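Local coordinates for protein computational Design of Enzyme (Synthetic construct, PDB 3TP4) that is a computationally designed enzyme on a glycosyl hydrolase family 26 scaffold, probably built to carry an activated serine in a catalytic triad, at residues Thr53-Asn58 against Val332-Asp337; Phe283-Gly288 against Ser294-Trp299. All blocks are in the same frame, centred on the assembly; numbering follows the deposited sequence.

Overall arrangement
Both contacts belong to the TIM-barrel part of the chain, on the same side of its centre, with their own centres about 15 Å apart and nearest atoms about 6 Å apart. Along the chain, both segments of contact 2 fall between the two segments of contact 1. Contact 1 is small and long-range, setting the start of helix 55-60 against the loop between strand 318-321 and helix 340-348, while contact 2 is local, joining the end of strand 282-285 to the loop leading into helix 299-308. In contact 1 all the touching residues are buried and no hydrogen bond crosses; contact 2 combines a buried tryptophan packing with a backbone hydrogen bond and a partly exposed serine. Helix 340-348 touches both.

Contact 1 (Thr53-Asn58 against Val332-Asp337); sequences TSDVKN and VPVPGD
Two side-chain meetings carry this contact: V56 against V332, and D55 against V334. The valines of the first pair touch through single methyls, CG2 of V56 lying 4.1 Å from CG2 of V332, with the two side chains crossing at about a right angle. In both, CG1 stands anti to the backbone N (chi1 175° in V56), which leaves CG2 as the branch that meets its counterpart. A compact branched residue suits this place, because both valines also rest on F34 and H36 of strand 32-37, and V332 is backed by F343 of helix 340-348.

The second pair is mixed. CG1 of V334 comes up to the carboxylate of D55, 3.6 Å from OD2, a van der Waals contact and not a hydrogen bond. The acid is held by other partners: OD1 bonds to T45 OG1, while OD2 takes the N-H of L44 and the ND2 of N324. N324 also accepts from V332 N through OD1, and thereby links the two segments indirectly.

Behind these first-shell groups each segment is braced internally. S54 occupies the N-cap of helix 55-60, its OG accepting from V56 N at 3.0 Å, so that a short polar side chain satisfies an N-H of the first turn. On the other side, V334 to D337 form a type II turn, closed by D337 N to V334 O at 2.9 Å. G336 meets the positive phi that this turn requires. D337 OD2 then receives V334 N at 2.9 Å, from above the carboxylate plane, and bonds to H330 as well.

Polar recognition is thus indirect across this barrel-loop contact: the carboxylate of D55, set at the start of a helix and given several donors, would be expected to favour the ionised form.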
ATOM      1  N   THR A  53      -0.520  -4.405 -24.750  1.00 29.49           N
ATOM      2  CA  THR A  53      -1.327  -3.321 -25.299  1.00 34.59           C
ATOM      3  C   THR A  53      -2.231  -2.722 -24.232  1.00 37.21           C
ATOM      4  O   THR A  53      -2.531  -3.381 -23.241  1.00 36.77           O
ATOM      5  CB  THR A  53      -2.192  -3.794 -26.483  1.00 37.22           C
ATOM      6  OG1 THR A  53      -3.084  -4.828 -26.036  1.00 37.41           O
ATOM      7  CG2 THR A  53      -1.307  -4.320 -27.623  1.00 34.99           C
ATOM      8  N   SER A  54      -2.678  -1.483 -24.453  1.00 30.54           N
ATOM      9  CA  SER A  54      -3.422  -0.714 -23.449  1.00 25.68           C
ATOM     10  C   SER A  54      -4.329   0.348 -24.076  1.00 26.21           C
ATOM     11  O   SER A  54      -3.945   0.991 -25.052  1.00 31.83           O
ATOM     12  CB  SER A  54      -2.428  -0.025 -22.512  1.00 26.73           C
ATOM     13  OG  SER A  54      -3.072   0.920 -21.674  1.00 27.89           O
ATOM     14  N   ASP A  55      -5.519   0.548 -23.515  1.00 26.83           N
ATOM     15  CA  ASP A  55      -6.373   1.660 -23.931  1.00 26.92           C
ATOM     16  C   ASP A  55      -5.645   2.998 -23.785  1.00 28.71           C
ATOM     17  O   ASP A  55      -5.909   3.940 -24.525  1.00 28.56           O
ATOM     18  CB  ASP A  55      -7.643   1.740 -23.086  1.00 22.73           C
ATOM     19  CG  ASP A  55      -8.632   0.632 -23.403  1.00 30.04           C
ATOM     20  OD1 ASP A  55      -8.435  -0.068 -24.411  1.00 32.47           O
ATOM     21  OD2 ASP A  55      -9.603   0.471 -22.638  1.00 32.30           O
ATOM     22  N   VAL A  56      -4.761   3.085 -22.800  1.00 29.11           N
ATOM     23  CA  VAL A  56      -4.031   4.319 -22.551  1.00 26.36           C
ATOM     24  C   VAL A  56      -3.097   4.615 -23.713  1.00 24.09           C
ATOM     25  O   VAL A  56      -3.011   5.744 -24.176  1.00 26.72           O
ATOM     26  CB  VAL A  56      -3.214   4.253 -21.256  1.00 28.85           C
ATOM     27  CG1 VAL A  56      -2.376   5.521 -21.111  1.00 34.52           C
ATOM     28  CG2 VAL A  56      -4.132   4.087 -20.065  1.00 24.89           C
ATOM     29  N   LYS A  57      -2.391   3.590 -24.172  1.00 24.82           N
ATOM     30  CA  LYS A  57      -1.538   3.723 -25.343  1.00 26.45           C
ATOM     31  C   LYS A  57      -2.372   4.096 -26.572  1.00 30.30           C
ATOM     32  O   LYS A  57      -1.999   4.990 -27.330  1.00 29.71           O
ATOM     33  CB  LYS A  57      -0.754   2.419 -25.561  1.00 26.10           C
ATOM     34  CG  LYS A  57      -0.041   2.288 -26.905  1.00 30.59           C
ATOM     35  CD  LYS A  57       1.071   3.326 -27.069  1.00 30.36           C
ATOM     36  CE  LYS A  57       1.790   3.148 -28.401  1.00 30.06           C
ATOM     37  NZ  LYS A  57       2.906   4.127 -28.586  1.00 33.94           N
ATOM     38  N   ASN A  58      -3.510   3.433 -26.765  1.00 33.07           N
ATOM     39  CA  ASN A  58      -4.328   3.708 -27.954  1.00 36.84           C
ATOM     40  C   ASN A  58      -4.929   5.108 -27.956  1.00 33.46           C
ATOM     41  O   ASN A  58      -5.036   5.736 -29.004  1.00 29.50           O
ATOM     42  CB  ASN A  58      -5.423   2.654 -28.157  1.00 32.99           C
ATOM     43  CG  ASN A  58      -4.852   1.264 -28.423  1.00 36.11           C
ATOM     44  OD1 ASN A  58      -3.683   1.119 -28.768  1.00 34.55           O
ATOM     45  ND2 ASN A  58      -5.676   0.240 -28.250  1.00 33.00           N
ATOM     46  N   VAL A 332     -10.522   5.094 -17.778  1.00 24.55           N
ATOM     47  CA  VAL A 332      -9.862   5.848 -18.849  1.00 27.01           C
ATOM     48  C   VAL A 332     -10.803   5.924 -20.053  1.00 30.27           C
ATOM     49  O   VAL A 332     -11.195   4.897 -20.593  1.00 32.46           O
ATOM     50  CB  VAL A 332      -8.528   5.193 -19.265  1.00 24.40           C
ATOM     51  CG1 VAL A 332      -7.997   5.810 -20.571  1.00 27.09           C
ATOM     52  CG2 VAL A 332      -7.479   5.301 -18.122  1.00 26.77           C
ATOM     53  N   PRO A 333     -11.170   7.145 -20.477  1.00 30.43           N
ATOM     54  CA  PRO A 333     -12.074   7.308 -21.626  1.00 32.57           C
ATOM     55  C   PRO A 333     -11.533   6.646 -22.888  1.00 33.26           C
ATOM     56  O   PRO A 333     -10.321   6.594 -23.090  1.00 28.82           O
ATOM     57  CB  PRO A 333     -12.126   8.829 -21.830  1.00 29.44           C
ATOM     58  CG  PRO A 333     -11.716   9.414 -20.531  1.00 29.25           C
ATOM     59  CD  PRO A 333     -10.752   8.438 -19.904  1.00 27.63           C
ATOM     60  N   VAL A 334     -12.438   6.150 -23.727  1.00 30.50           N
ATOM     61  CA  VAL A 334     -12.077   5.535 -24.995  1.00 32.65           C
ATOM     62  C   VAL A 334     -12.947   6.187 -26.065  1.00 31.18           C
ATOM     63  O   VAL A 334     -13.836   6.975 -25.732  1.00 33.24           O
ATOM     64  CB  VAL A 334     -12.255   3.995 -24.956  1.00 38.63           C
ATOM     65  CG1 VAL A 334     -11.361   3.402 -23.883  1.00 34.51           C
ATOM     66  CG2 VAL A 334     -13.706   3.621 -24.695  1.00 34.70           C
ATOM     67  N   PRO A 335     -12.663   5.920 -27.349  1.00 35.53           N
ATOM     68  CA  PRO A 335     -13.453   6.618 -28.368  1.00 36.23           C
ATOM     69  C   PRO A 335     -14.936   6.378 -28.117  1.00 40.58           C
ATOM     70  O   PRO A 335     -15.337   5.264 -27.789  1.00 36.62           O
ATOM     71  CB  PRO A 335     -12.996   5.961 -29.669  1.00 35.24           C
ATOM     72  CG  PRO A 335     -11.595   5.534 -29.382  1.00 35.34           C
ATOM     73  CD  PRO A 335     -11.624   5.065 -27.949  1.00 36.71           C
ATOM     74  N   GLY A 336     -15.740   7.423 -28.232  1.00 41.22           N
ATOM     75  CA  GLY A 336     -17.149   7.305 -27.930  1.00 40.66           C
ATOM     76  C   GLY A 336     -17.513   7.944 -26.608  1.00 38.10           C
ATOM     77  O   GLY A 336     -18.664   8.323 -26.414  1.00 35.88           O
ATOM     78  N   ASP A 337     -16.543   8.056 -25.696  1.00 29.61           N
ATOM     79  CA  ASP A 337     -16.790   8.669 -24.397  1.00 30.66           C
ATOM     80  C   ASP A 337     -16.683  10.171 -24.484  1.00 33.82           C
ATOM     81  O   ASP A 337     -15.800  10.699 -25.161  1.00 35.73           O
ATOM     82  CB  ASP A 337     -15.790   8.171 -23.346  1.00 36.24           C
ATOM     83  CG  ASP A 337     -15.954   6.700 -23.035  1.00 37.42           C
ATOM     84  OD1 ASP A 337     -17.022   6.136 -23.355  1.00 36.68           O
ATOM     85  OD2 ASP A 337     -15.010   6.116 -22.462  1.00 32.05           O
TER

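Contact 2 (Phe283-Gly288 against Ser294-Trp299); sequences FGVSGG and SSPAQW
W299 meets V285 with the face of its indole: methyl CG2 of V285 sits over the six-membered ring, 4.0 Å from its centroid and 23° off the normal, a CH-pi contact. With CG anti to the backbone N (chi1 -173°), the indole extends along V285 and lays one face against that methyl. At the far rim, CH2 of W299 comes within 3.8 Å of CD2 of F283, edge meeting edge. The same CH2 lies 3.4 Å from O of G284, whose extended backbone angles leave no room for a CB beside the preceding carbonyl. NE1 of the buried indole is satisfied by D249 OD2.

This is the end of a TIM-barrel strand, 282-285, turning into the loop before helix 299-308; V285 to G288 make a type II turn, with glycine at its positive-phi corner, G287, and again at G288, where a CB would jam against the carbonyl before it. CG1 of V285 meets CD of the P296 ring at 3.9 Å, and the stiff ring gives the methyl a fixed apolar surface.

Beyond the valine the contact turns polar and looser. S294 N donates to G288 O at 3.1 Å (N-H...O 159°), whereas partly exposed S286 approaches S294 only distantly and bonds through OG to S179.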
ATOM      1  N   PHE A 283      -7.172   7.956  -7.933  1.00 20.74           N
ATOM      2  CA  PHE A 283      -8.028   9.048  -8.363  1.00 23.63           C
ATOM      3  C   PHE A 283      -8.903   8.578  -9.513  1.00 23.70           C
ATOM      4  O   PHE A 283      -8.536   7.656 -10.244  1.00 28.61           O
ATOM      5  CB  PHE A 283      -7.195  10.266  -8.786  1.00 23.16           C
ATOM      6  CG  PHE A 283      -6.795  10.270 -10.248  1.00 20.64           C
ATOM      7  CD1 PHE A 283      -5.753   9.473 -10.705  1.00 19.82           C
ATOM      8  CD2 PHE A 283      -7.452  11.086 -11.155  1.00 26.26           C
ATOM      9  CE1 PHE A 283      -5.366   9.499 -12.040  1.00 20.99           C
ATOM     10  CE2 PHE A 283      -7.084  11.108 -12.499  1.00 27.54           C
ATOM     11  CZ  PHE A 283      -6.037  10.313 -12.944  1.00 22.02           C
ATOM     12  N   GLY A 284     -10.050   9.225  -9.695  1.00 26.15           N
ATOM     13  CA  GLY A 284     -10.903   8.898 -10.829  1.00 25.19           C
ATOM     14  C   GLY A 284     -12.299   9.488 -10.711  1.00 28.26           C
ATOM     15  O   GLY A 284     -12.659  10.036  -9.670  1.00 27.77           O
ATOM     16  N   VAL A 285     -13.074   9.398 -11.787  1.00 28.08           N
ATOM     17  CA  VAL A 285     -14.480   9.792 -11.750  1.00 31.18           C
ATOM     18  C   VAL A 285     -15.285   8.705 -11.025  1.00 27.07           C
ATOM     19  O   VAL A 285     -15.192   7.533 -11.375  1.00 26.09           O
ATOM     20  CB  VAL A 285     -15.049   9.969 -13.168  1.00 36.13           C
ATOM     21  CG1 VAL A 285     -16.554  10.217 -13.114  1.00 31.33           C
ATOM     22  CG2 VAL A 285     -14.333  11.118 -13.901  1.00 34.54           C
ATOM     23  N   SER A 286     -16.055   9.087 -10.011  1.00 25.12           N
ATOM     24  CA  SER A 286     -16.866   8.100  -9.284  1.00 31.38           C
ATOM     25  C   SER A 286     -17.772   7.367 -10.256  1.00 34.11           C
ATOM     26  O   SER A 286     -18.528   7.993 -10.994  1.00 37.42           O
ATOM     27  CB  SER A 286     -17.736   8.769  -8.216  1.00 29.25           C
ATOM     28  OG  SER A 286     -16.968   9.472  -7.270  1.00 37.35           O
ATOM     29  N   GLY A 287     -17.685   6.042 -10.255  1.00 30.15           N
ATOM     30  CA  GLY A 287     -18.490   5.217 -11.129  1.00 35.90           C
ATOM     31  C   GLY A 287     -17.894   5.076 -12.516  1.00 37.76           C
ATOM     32  O   GLY A 287     -18.451   4.380 -13.361  1.00 34.59           O
ATOM     33  N   GLY A 288     -16.766   5.736 -12.761  1.00 31.32           N
ATOM     34  CA  GLY A 288     -16.113   5.622 -14.050  1.00 30.72           C
ATOM     35  C   GLY A 288     -16.676   6.606 -15.057  1.00 31.56           C
ATOM     36  O   GLY A 288     -17.537   7.410 -14.724  1.00 33.50           O
ATOM     37  N   SER A 294     -20.235   8.782 -15.111  1.00 45.72           N
ATOM     38  CA  SER A 294     -20.580  10.170 -15.373  1.00 45.34           C
ATOM     39  C   SER A 294     -19.544  10.792 -16.300  1.00 42.18           C
ATOM     40  O   SER A 294     -18.456  10.236 -16.499  1.00 34.58           O
ATOM     41  CB  SER A 294     -20.623  10.960 -14.063  1.00 40.46           C
ATOM     42  OG  SER A 294     -21.519  10.369 -13.144  1.00 53.43           O
ATOM     43  N   SER A 295     -19.877  11.953 -16.852  1.00 37.10           N
ATOM     44  CA  SER A 295     -18.936  12.697 -17.677  1.00 37.51           C
ATOM     45  C   SER A 295     -18.854  14.142 -17.204  1.00 40.47           C
ATOM     46  O   SER A 295     -19.125  15.071 -17.960  1.00 39.13           O
ATOM     47  CB  SER A 295     -19.331  12.632 -19.157  1.00 38.65           C
ATOM     48  OG  SER A 295     -19.358  11.291 -19.619  1.00 35.77           O
ATOM     49  N   PRO A 296     -18.471  14.342 -15.936  1.00 33.27           N
ATOM     50  CA  PRO A 296     -18.327  15.726 -15.482  1.00 35.21           C
ATOM     51  C   PRO A 296     -17.384  16.482 -16.431  1.00 42.62           C
ATOM     52  O   PRO A 296     -16.290  15.989 -16.733  1.00 33.05           O
ATOM     53  CB  PRO A 296     -17.720  15.571 -14.083  1.00 29.39           C
ATOM     54  CG  PRO A 296     -17.171  14.158 -14.045  1.00 25.99           C
ATOM     55  CD  PRO A 296     -18.050  13.364 -14.922  1.00 31.78           C
ATOM     56  N   ALA A 297     -17.810  17.651 -16.907  1.00 44.09           N
ATOM     57  CA  ALA A 297     -17.079  18.378 -17.948  1.00 37.02           C
ATOM     58  C   ALA A 297     -15.651  18.751 -17.550  1.00 32.17           C
ATOM     59  O   ALA A 297     -15.425  19.315 -16.478  1.00 29.55           O
ATOM     60  CB  ALA A 297     -17.860  19.633 -18.394  1.00 37.28           C
ATOM     61  N   GLN A 298     -14.707  18.427 -18.431  1.00 31.29           N
ATOM     62  CA  GLN A 298     -13.290  18.748 -18.247  1.00 32.12           C
ATOM     63  C   GLN A 298     -12.748  18.320 -16.887  1.00 29.60           C
ATOM     64  O   GLN A 298     -11.917  19.009 -16.296  1.00 29.75           O
ATOM     65  CB  GLN A 298     -13.060  20.245 -18.464  1.00 28.47           C
ATOM     66  CG  GLN A 298     -13.507  20.716 -19.844  1.00 38.89           C
ATOM     67  CD  GLN A 298     -13.078  22.134 -20.136  1.00 53.77           C
ATOM     68  OE1 GLN A 298     -13.564  23.086 -19.520  1.00 55.85           O
ATOM     69  NE2 GLN A 298     -12.146  22.286 -21.072  1.00 55.79           N
ATOM     70  N   TRP A 299     -13.214  17.176 -16.402  1.00 30.99           N
ATOM     71  CA  TRP A 299     -12.887  16.740 -15.051  1.00 25.93           C
ATOM     72  C   TRP A 299     -11.380  16.498 -14.891  1.00 23.71           C
ATOM     73  O   TRP A 299     -10.780  16.958 -13.934  1.00 25.98           O
ATOM     74  CB  TRP A 299     -13.674  15.482 -14.704  1.00 24.03           C
ATOM     75  CG  TRP A 299     -13.514  15.068 -13.277  1.00 27.38           C
ATOM     76  CD1 TRP A 299     -14.287  15.461 -12.215  1.00 30.96           C
ATOM     77  CD2 TRP A 299     -12.517  14.194 -12.750  1.00 25.39           C
ATOM     78  NE1 TRP A 299     -13.829  14.872 -11.057  1.00 33.45           N
ATOM     79  CE2 TRP A 299     -12.748  14.084 -11.360  1.00 30.63           C
ATOM     80  CE3 TRP A 299     -11.458  13.475 -13.320  1.00 25.53           C
ATOM     81  CZ2 TRP A 299     -11.952  13.298 -10.528  1.00 32.35           C
ATOM     82  CZ3 TRP A 299     -10.658  12.688 -12.482  1.00 27.97           C
ATOM     83  CH2 TRP A 299     -10.916  12.609 -11.107  1.00 30.72           C
TER